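Local coordinates for sulfatase (Bacteroides fragilis CAG:558, PDB 6USS), which probably hydrolyses aryl sulfate esters as a calcium-dependent sulfatase of a human gut bacterium, at residues L378-E381 with D382-P385. The protein carries 1 engineered substitution. Residues are numbered along the deposited sequence; the frame is centred on the assembly and turned at random.
Sequences LIIE and DFYP
Ile379 and Asp382 grip each other twice where the chain leaves strand 378-379 and begins to coil. Ile379 N donates to Asp382 OD2 at 2.9 Å with an N-H...O angle of 179°, essentially straight, although it meets the oxygen from above the carboxylate plane. In return, Asp382 N reaches Ile379 O at 2.7 Å, closing a beta turn through Ile380 and Glu381. With CG anti to its own carbonyl carbon (chi1 -55°), the aspartate folds back, tying the strand end to the first turn of the helix. Its other oxygen, OD1, accepts from Ile405 N and forms a salt bridge with Arg421. That bridge and the two N-H donors probably favour the ionised form, though Ile379 O lies 3.1 Å from Asp382 OD2. Glu381 OE1 accepts from Asn100 ND2, and Tyr384 OH is bonded to Thr147 O. Successive carbonyls continue the i to i+3 pattern: Phe383 N bonds Ile380 O at 2.9 Å, and Tyr384 N makes a weak bond to Glu381 O at 3.3 Å. On the apolar side, Ile380 CD1 sits over one face of the Phe383 ring, 4.0 Å from its centroid and 14° off the normal, a CH-pi contact, while Leu378 CD1 approaches the ring edge. The Ile380 side chain is about 7 Å from that of the calcium ligand Asp322. Strand 378-379 runs parallel to strand 77-83, to which Leu378 is hydrogen-bonded; Ile380 and Phe383 pack against Leu95 of helix 88-97, and Tyr384, in helix 383-390, lies against helix 149-155.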
loop_
_atom_site.group_PDB
_atom_site.type_symbol
_atom_site.label_atom_id
_atom_site.label_comp_id
_atom_site.label_asym_id
_atom_site.label_seq_id
_atom_site.Cartn_x
_atom_site.Cartn_y
_atom_site.Cartn_z
ATOM N N LEU A 378 3.559 31.911 1.450
ATOM C CA LEU A 378 2.698 30.747 1.340
ATOM C C LEU A 378 2.918 29.875 2.570
ATOM O O LEU A 378 3.904 30.034 3.295
ATOM C CB LEU A 378 2.977 29.974 0.049
ATOM C CG LEU A 378 4.419 29.489 -0.133
ATOM C CD1 LEU A 378 4.703 28.156 0.589
ATOM C CD2 LEU A 378 4.727 29.367 -1.614
ATOM N N ILE A 379 2.005 28.927 2.783
ATOM C CA ILE A 379 2.054 28.071 3.958
ATOM C C ILE A 379 1.874 26.607 3.549
ATOM O O ILE A 379 1.251 26.297 2.537
ATOM C CB ILE A 379 0.994 28.499 4.990
ATOM C CG1 ILE A 379 1.122 27.689 6.278
ATOM C CG2 ILE A 379 -0.414 28.439 4.369
ATOM C CD1 ILE A 379 0.992 28.538 7.521
ATOM N N ILE A 380 2.411 25.704 4.385
ATOM C CA ILE A 380 2.594 24.290 4.046
ATOM C C ILE A 380 1.306 23.627 3.539
ATOM O O ILE A 380 1.343 22.853 2.577
ATOM C CB ILE A 380 3.198 23.539 5.256
ATOM C CG1 ILE A 380 3.389 22.048 4.961
ATOM C CG2 ILE A 380 2.346 23.722 6.508
ATOM C CD1 ILE A 380 4.419 21.762 3.924
ATOM N N GLU A 381 0.146 23.914 4.144
ATOM C CA GLU A 381 -1.084 23.291 3.635
ATOM C C GLU A 381 -1.352 23.625 2.172
ATOM O O GLU A 381 -2.124 22.908 1.527
ATOM C CB GLU A 381 -2.320 23.686 4.458
ATOM C CG GLU A 381 -2.602 25.168 4.512
ATOM C CD GLU A 381 -2.251 25.757 5.880
ATOM O OE1 GLU A 381 -3.000 26.651 6.351
ATOM O OE2 GLU A 381 -1.229 25.321 6.481
ATOM N N ASP A 382 -0.742 24.695 1.642
ATOM C CA ASP A 382 -0.877 25.027 0.223
ATOM C C ASP A 382 -0.232 23.984 -0.692
ATOM O O ASP A 382 -0.630 23.859 -1.863
ATOM C CB ASP A 382 -0.250 26.391 -0.074
ATOM C CG ASP A 382 -0.813 27.508 0.787
ATOM O OD1 ASP A 382 -1.919 27.347 1.350
ATOM O OD2 ASP A 382 -0.128 28.555 0.904
ATOM N N PHE A 383 0.780 23.259 -0.195
ATOM C CA PHE A 383 1.428 22.207 -0.981
ATOM C C PHE A 383 0.423 21.185 -1.511
ATOM O O PHE A 383 0.614 20.632 -2.605
ATOM C CB PHE A 383 2.495 21.490 -0.137
ATOM C CG PHE A 383 3.804 22.232 -0.017
ATOM C CD1 PHE A 383 3.850 23.535 0.448
ATOM C CD2 PHE A 383 4.999 21.601 -0.330
ATOM C CE1 PHE A 383 5.075 24.218 0.580
ATOM C CE2 PHE A 383 6.227 22.269 -0.207
ATOM C CZ PHE A 383 6.264 23.583 0.247
ATOM N N TYR A 384 -0.664 20.942 -0.750
ATOM C CA TYR A 384 -1.640 19.921 -1.134
ATOM C C TYR A 384 -2.380 20.287 -2.421
ATOM O O TYR A 384 -2.261 19.544 -3.414
ATOM C CB TYR A 384 -2.579 19.665 0.045
ATOM C CG TYR A 384 -3.666 18.631 -0.081
ATOM C CD1 TYR A 384 -4.734 18.805 -0.953
ATOM C CD2 TYR A 384 -3.667 17.513 0.748
ATOM C CE1 TYR A 384 -5.752 17.870 -1.025
ATOM C CE2 TYR A 384 -4.675 16.586 0.704
ATOM C CZ TYR A 384 -5.717 16.763 -0.183
ATOM O OH TYR A 384 -6.720 15.824 -0.230
ATOM N N PRO A 385 -3.125 21.405 -2.496
ATOM C CA PRO A 385 -3.709 21.784 -3.796
ATOM C C PRO A 385 -2.668 21.997 -4.873
ATOM O O PRO A 385 -2.961 21.730 -6.037
ATOM C CB PRO A 385 -4.450 23.102 -3.503
ATOM C CG PRO A 385 -4.439 23.270 -2.031
ATOM C CD PRO A 385 -3.282 22.490 -1.508
#